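Local coordinates for protein ElaA (Escherichia coli, PDB 5Z6N), which probably acts as an N-acetyltransferase of the GNAT superfamily, transferring an acetyl group from acetyl coenzyme A to an amine substrate, at residues B[48-52]-B[62-66]; B[92-97]-B[123-129]. One frame throughout, in Å; residues are numbered along the deposited sequence.

Contact 1: residues B[48-52]-B[62-66]; sequences NRHIL and YARIL
Strands 49-52 and 62-66 pair as the two arms of an antiparallel beta hairpin, Arg49 facing Ile65 and Ile51 facing Ala63 as hydrogen-bonded pairs. Their axes approach to 4.8 Å and diverge from exact opposition by little, at 166°. Around Ile51 and Ala63 the ladder is regular: Ile51 N donates to Ala63 O at 2.9 Å, with a C=O...N angle of 173°, and Ala63 N returns a bond to Ile51 O at 3.0 Å. At the next hydrogen-bonded pair, Ile65 N reaches Arg49 O at 3.0 Å, whereas the return bond from Arg49 N to Ile65 O is weak at 3.3 Å.

Alternate side chains leave opposite faces of the sheet. On one face the CD1 ends of Ile51 and Ile65 meet at 3.8 Å, and both residues, together with Ala63, lie against helix 91-106; Arg49 shares this face and forms a salt bridge with Asp6 of strand 3-8. The other face carries His50, Leu52, Tyr62 and Arg64. With CG anti to the backbone N (chi1 171°), Tyr62 extends alongside its neighbours; Leu52 CD2 lies at the edge of the Tyr62 ring, near its plane, and Tyr62 OH meets the imidazole of His50 at the edge bearing CD2. Replacing Tyr62 with an alanine would probably open a gap beside Leu52 and His50 and leave Arg24 without its weak hydroxyl partner.

Arg64 sends an extended chain past this group to salt bridges with Asp40 and Asp43. At the end of the pairing, Asn48 brings its amide oxygen against the Leu66 backbone; that oxygen accepts from Lys67 N and ND2 donates to Asp42 O. Aliphatic Ile51, Ala63 and Ile65 thus meet the helix, while each buried arginine's charge is likely to be balanced by aspartates.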
loop_
_atom_site.group_PDB
_atom_site.type_symbol
_atom_site.label_atom_id
_atom_site.label_comp_id
_atom_site.label_asym_id
_atom_site.label_seq_id
_atom_site.Cartn_x
_atom_site.Cartn_y
_atom_site.Cartn_z
ATOM N N ASN B 48 11.693 2.608 -14.141
ATOM C CA ASN B 48 10.964 3.547 -13.306
ATOM C C ASN B 48 11.692 3.775 -11.990
ATOM O O ASN B 48 12.213 2.837 -11.382
ATOM C CB ASN B 48 9.545 3.043 -13.048
ATOM C CG ASN B 48 8.703 3.028 -14.305
ATOM O OD1 ASN B 48 9.035 3.678 -15.295
ATOM N ND2 ASN B 48 7.603 2.293 -14.271
ATOM N N ARG B 49 11.710 5.033 -11.556
ATOM C CA ARG B 49 12.475 5.470 -10.399
ATOM C C ARG B 49 11.540 6.086 -9.369
ATOM O O ARG B 49 10.423 6.508 -9.684
ATOM C CB ARG B 49 13.541 6.506 -10.795
ATOM C CG ARG B 49 14.168 6.268 -12.162
ATOM C CD ARG B 49 15.411 7.121 -12.366
ATOM N NE ARG B 49 16.183 7.252 -11.137
ATOM C CZ ARG B 49 17.273 6.539 -10.871
ATOM N NH1 ARG B 49 17.710 5.644 -11.746
ATOM N NH2 ARG B 49 17.924 6.705 -9.731
ATOM N N HIS B 50 12.019 6.150 -8.130
ATOM C CA HIS B 50 11.300 6.793 -7.041
ATOM C C HIS B 50 12.223 7.763 -6.316
ATOM O O HIS B 50 13.416 7.491 -6.141
ATOM C CB HIS B 50 10.737 5.771 -6.041
ATOM C CG HIS B 50 10.058 4.595 -6.682
ATOM N ND1 HIS B 50 10.754 3.577 -7.306
ATOM C CD2 HIS B 50 8.742 4.294 -6.820
ATOM C CE1 HIS B 50 9.895 2.691 -7.780
ATOM N NE2 HIS B 50 8.669 3.104 -7.502
ATOM N N ILE B 51 11.661 8.894 -5.900
ATOM C CA ILE B 51 12.399 9.939 -5.207
ATOM C C ILE B 51 11.759 10.139 -3.841
ATOM O O ILE B 51 10.543 10.335 -3.741
ATOM C CB ILE B 51 12.425 11.234 -6.034
ATOM C CG1 ILE B 51 13.245 10.977 -7.300
ATOM C CG2 ILE B 51 13.001 12.398 -5.222
ATOM C CD1 ILE B 51 13.126 12.012 -8.353
ATOM N N LEU B 52 12.579 10.054 -2.794
ATOM C CA LEU B 52 12.116 10.046 -1.414
ATOM C C LEU B 52 12.801 11.166 -0.649
ATOM O O LEU B 52 14.026 11.313 -0.722
ATOM C CB LEU B 52 12.415 8.700 -0.733
ATOM C CG LEU B 52 12.244 7.394 -1.516
ATOM C CD1 LEU B 52 12.781 6.199 -0.756
ATOM C CD2 LEU B 52 10.808 7.174 -1.849
ATOM N N TYR B 62 7.838 12.659 -1.580
ATOM C CA TYR B 62 7.895 11.519 -2.484
ATOM C C TYR B 62 7.350 11.901 -3.852
ATOM O O TYR B 62 6.426 12.712 -3.958
ATOM C CB TYR B 62 7.104 10.325 -1.927
ATOM C CG TYR B 62 6.949 9.181 -2.914
ATOM C CD1 TYR B 62 7.899 8.183 -2.982
ATOM C CD2 TYR B 62 5.868 9.114 -3.783
ATOM C CE1 TYR B 62 7.785 7.149 -3.871
ATOM C CE2 TYR B 62 5.747 8.085 -4.679
ATOM C CZ TYR B 62 6.709 7.102 -4.718
ATOM O OH TYR B 62 6.604 6.059 -5.605
ATOM N N ALA B 63 7.920 11.288 -4.889
ATOM C CA ALA B 63 7.375 11.337 -6.238
ATOM C C ALA B 63 7.952 10.170 -7.024
ATOM O O ALA B 63 9.087 9.748 -6.789
ATOM C CB ALA B 63 7.686 12.666 -6.932
ATOM N N ARG B 64 7.154 9.639 -7.948
ATOM C CA ARG B 64 7.588 8.538 -8.793
ATOM C C ARG B 64 7.561 8.962 -10.256
ATOM O O ARG B 64 6.816 9.867 -10.655
ATOM C CB ARG B 64 6.726 7.279 -8.592
ATOM C CG ARG B 64 5.642 7.085 -9.637
ATOM C CD ARG B 64 4.857 5.790 -9.390
ATOM N NE ARG B 64 3.549 5.851 -10.016
ATOM C CZ ARG B 64 2.640 4.888 -9.916
ATOM N NH1 ARG B 64 2.906 3.788 -9.222
ATOM N NH2 ARG B 64 1.461 5.010 -10.513
ATOM N N ILE B 65 8.389 8.287 -11.045
ATOM C CA ILE B 65 8.647 8.646 -12.430
ATOM C C ILE B 65 8.417 7.414 -13.291
ATOM O O ILE B 65 9.088 6.391 -13.107
ATOM C CB ILE B 65 10.079 9.169 -12.610
ATOM C CG1 ILE B 65 10.354 10.340 -11.664
ATOM C CG2 ILE B 65 10.319 9.550 -14.041
ATOM C CD1 ILE B 65 11.799 10.761 -11.656
ATOM N N LEU B 66 7.483 7.507 -14.231
ATOM C CA LEU B 66 7.194 6.413 -15.148
ATOM C C LEU B 66 7.886 6.658 -16.485
ATOM O O LEU B 66 7.760 7.741 -17.069
ATOM C CB LEU B 66 5.685 6.251 -15.345
ATOM C CG LEU B 66 4.854 6.169 -14.060
ATOM C CD1 LEU B 66 3.387 5.994 -14.370
ATOM C CD2 LEU B 66 5.336 5.057 -13.149
#

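Contact 2: residues B[92-97]-B[123-129]; sequences GQQLMS and FYQSFGF
Met96 is the principal bump here, projecting from helix 91-106 into a hollow lined by Phe123, Tyr124, Phe127 and Phe129. Its CB sits over one face of the Phe127 ring, 3.7 Å from the centroid and 18° off the normal, a CH-pi contact. CG lies 3.8 Å from Phe123 CE2. A bend at chi2 (-64°) brings the sulfur to the edge of Tyr124, and a second bend at chi3 turns the methyl to the same edge, the two side chains crossing at about a right angle. SD is 5.0 Å from the Tyr124 centroid and 89° off its normal, a Met-aromatic contact. The methyl CE completes the fit, 3.6 Å from Tyr124 CD1 and more loosely 4.1 Å from Phe129 CE1.

The second segment, FYQSFGF, has the form of the FYxxxGF sequence found in many GNAT proteins; as in relatives, the short helix probably comes after the pyrophosphate-loop helix and an intervening strand, here 112-117. Gly128 adopts a positive phi, at which a beta carbon would jam against the preceding carbonyl oxygen, and the chain turns through it into Phe129.

Two of these rings are themselves bumps in the reverse direction. Phe123 pushes an edge against the start of the helix segment, CZ lying 3.7 Å from Gly92 C, near the ring plane. Phe127 points its ring at the same helical turn, with CZ 3.5 Å from Gln93 CA near the ring plane. These two rings also brace each other, for Phe127 CE2 stands over a face of Phe123. The helical turn is tied internally by Ser97 OG, which donates to Gln93 O at 2.8 Å on a lone pair, in the carbonyl plane; that oxygen also accepts from Ser97 N. Met96 and Tyr124 also both touch Val80 of strand 75-82.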
loop_
_atom_site.group_PDB
_atom_site.type_symbol
_atom_site.label_atom_id
_atom_site.label_comp_id
_atom_site.label_asym_id
_atom_site.label_seq_id
_atom_site.Cartn_x
_atom_site.Cartn_y
_atom_site.Cartn_z
ATOM N N GLY B 92 8.130 21.251 -1.255
ATOM C CA GLY B 92 7.510 20.834 -2.503
ATOM C C GLY B 92 8.269 21.333 -3.716
ATOM O O GLY B 92 8.458 20.599 -4.690
ATOM N N GLN B 93 8.722 22.588 -3.669
ATOM C CA GLN B 93 9.574 23.119 -4.726
ATOM C C GLN B 93 10.889 22.353 -4.819
ATOM O O GLN B 93 11.453 22.220 -5.912
ATOM C CB GLN B 93 9.820 24.612 -4.487
ATOM C CG GLN B 93 10.969 25.223 -5.270
ATOM C CD GLN B 93 12.272 25.208 -4.495
ATOM O OE1 GLN B 93 12.317 25.610 -3.331
ATOM N NE2 GLN B 93 13.339 24.741 -5.134
ATOM N N GLN B 94 11.383 21.832 -3.694
ATOM C CA GLN B 94 12.617 21.052 -3.725
ATOM C C GLN B 94 12.385 19.672 -4.330
ATOM O O GLN B 94 13.206 19.188 -5.119
ATOM C CB GLN B 94 13.199 20.938 -2.316
ATOM C CG GLN B 94 13.964 22.168 -1.867
ATOM C CD GLN B 94 14.043 22.279 -0.358
ATOM O OE1 GLN B 94 13.914 23.366 0.205
ATOM N NE2 GLN B 94 14.242 21.148 0.307
ATOM N N LEU B 95 11.272 19.026 -3.977
ATOM C CA LEU B 95 10.960 17.715 -4.543
ATOM C C LEU B 95 10.823 17.789 -6.056
ATOM O O LEU B 95 11.359 16.946 -6.786
ATOM C CB LEU B 95 9.677 17.170 -3.911
ATOM C CG LEU B 95 8.952 16.033 -4.633
ATOM C CD1 LEU B 95 9.821 14.792 -4.724
ATOM C CD2 LEU B 95 7.634 15.722 -3.953
ATOM N N MET B 96 10.106 18.801 -6.546
ATOM C CA MET B 96 9.837 18.912 -7.975
ATOM C C MET B 96 11.124 19.110 -8.770
ATOM O O MET B 96 11.384 18.393 -9.741
ATOM C CB MET B 96 8.866 20.064 -8.223
ATOM C CG MET B 96 7.460 19.788 -7.739
ATOM S SD MET B 96 6.740 18.415 -8.653
ATOM C CE MET B 96 6.837 19.062 -10.323
ATOM N N SER B 97 11.944 20.080 -8.361
ATOM C CA SER B 97 13.145 20.407 -9.123
ATOM C C SER B 97 14.151 19.261 -9.125
ATOM O O SER B 97 14.862 19.067 -10.118
ATOM C CB SER B 97 13.782 21.679 -8.565
ATOM O OG SER B 97 13.896 21.604 -7.155
ATOM N N PHE B 123 1.450 26.289 -9.308
ATOM C CA PHE B 123 2.696 25.835 -8.698
ATOM C C PHE B 123 3.501 24.978 -9.666
ATOM O O PHE B 123 4.735 25.033 -9.666
ATOM C CB PHE B 123 2.388 25.076 -7.399
ATOM C CG PHE B 123 3.536 24.241 -6.873
ATOM C CD1 PHE B 123 4.436 24.780 -5.974
ATOM C CD2 PHE B 123 3.671 22.905 -7.222
ATOM C CE1 PHE B 123 5.483 24.030 -5.473
ATOM C CE2 PHE B 123 4.713 22.143 -6.720
ATOM C CZ PHE B 123 5.619 22.708 -5.840
ATOM N N TYR B 124 2.825 24.185 -10.496
ATOM C CA TYR B 124 3.523 23.423 -11.524
ATOM C C TYR B 124 3.889 24.287 -12.722
ATOM O O TYR B 124 4.878 23.999 -13.405
ATOM C CB TYR B 124 2.675 22.232 -11.979
ATOM C CG TYR B 124 2.464 21.186 -10.909
ATOM C CD1 TYR B 124 3.541 20.513 -10.350
ATOM C CD2 TYR B 124 1.188 20.865 -10.465
ATOM C CE1 TYR B 124 3.354 19.551 -9.370
ATOM C CE2 TYR B 124 0.990 19.906 -9.488
ATOM C CZ TYR B 124 2.076 19.250 -8.944
ATOM O OH TYR B 124 1.883 18.292 -7.972
ATOM N N GLN B 125 3.108 25.335 -13.000
ATOM C CA GLN B 125 3.483 26.277 -14.050
ATOM C C GLN B 125 4.740 27.061 -13.699
ATOM O O GLN B 125 5.368 27.630 -14.597
ATOM C CB GLN B 125 2.337 27.247 -14.338
ATOM C CG GLN B 125 1.249 26.672 -15.224
ATOM C CD GLN B 125 0.047 27.590 -15.360
ATOM O OE1 GLN B 125 -0.830 27.364 -16.191
ATOM N NE2 GLN B 125 0.006 28.636 -14.549
ATOM N N SER B 126 5.117 27.108 -12.420
ATOM C CA SER B 126 6.363 27.743 -12.008
ATOM C C SER B 126 7.575 26.844 -12.216
ATOM O O SER B 126 8.698 27.262 -11.914
ATOM C CB SER B 126 6.283 28.168 -10.539
ATOM O OG SER B 126 6.851 27.187 -9.689
ATOM N N PHE B 127 7.373 25.625 -12.714
ATOM C CA PHE B 127 8.459 24.713 -13.044
ATOM C C PHE B 127 8.577 24.463 -14.541
ATOM O O PHE B 127 9.400 23.642 -14.958
ATOM C CB PHE B 127 8.278 23.384 -12.309
ATOM C CG PHE B 127 8.471 23.481 -10.827
ATOM C CD1 PHE B 127 9.732 23.349 -10.272
ATOM C CD2 PHE B 127 7.394 23.703 -9.987
ATOM C CE1 PHE B 127 9.915 23.441 -8.910
ATOM C CE2 PHE B 127 7.571 23.796 -8.623
ATOM C CZ PHE B 127 8.834 23.664 -8.084
ATOM N N GLY B 128 7.771 25.140 -15.357
ATOM C CA GLY B 128 7.830 24.987 -16.795
ATOM C C GLY B 128 6.701 24.190 -17.410
ATOM O O GLY B 128 6.715 23.971 -18.627
ATOM N N PHE B 129 5.737 23.741 -16.615
ATOM C CA PHE B 129 4.589 23.026 -17.148
ATOM C C PHE B 129 3.560 24.003 -17.698
ATOM O O PHE B 129 3.422 25.132 -17.218
ATOM C CB PHE B 129 3.936 22.165 -16.065
ATOM C CG PHE B 129 4.783 21.016 -15.599
ATOM C CD1 PHE B 129 5.779 21.207 -14.655
ATOM C CD2 PHE B 129 4.568 19.739 -16.089
ATOM C CE1 PHE B 129 6.556 20.147 -14.218
ATOM C CE2 PHE B 129 5.341 18.674 -15.659
ATOM C CZ PHE B 129 6.338 18.880 -14.723
#

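Contact 1 closes before contact 2 opens along the chain, and their centres lie about 15 Å apart within one GNAT domain. Helix 91-106 is the shared element: its first turns, residues 92-97, supply one side of contact 2, while Leu95 on another side of the same turns packs on contact 1, Leu95 CD1 lying 3.7 Å from Ala63 CB. Farther along, Thr99 meets both Ile51 and Ile65, and Thr102 meets Ile51. The helix therefore bridges the N-terminal hairpin 49-54/59-67 and the C-terminal portion of the mixed sheet. Strand 75-82 is bonded to 59-67 and touched by Met96 and Tyr124, so the hairpin and the 123-129 segment are joined through one helix and the strand between them.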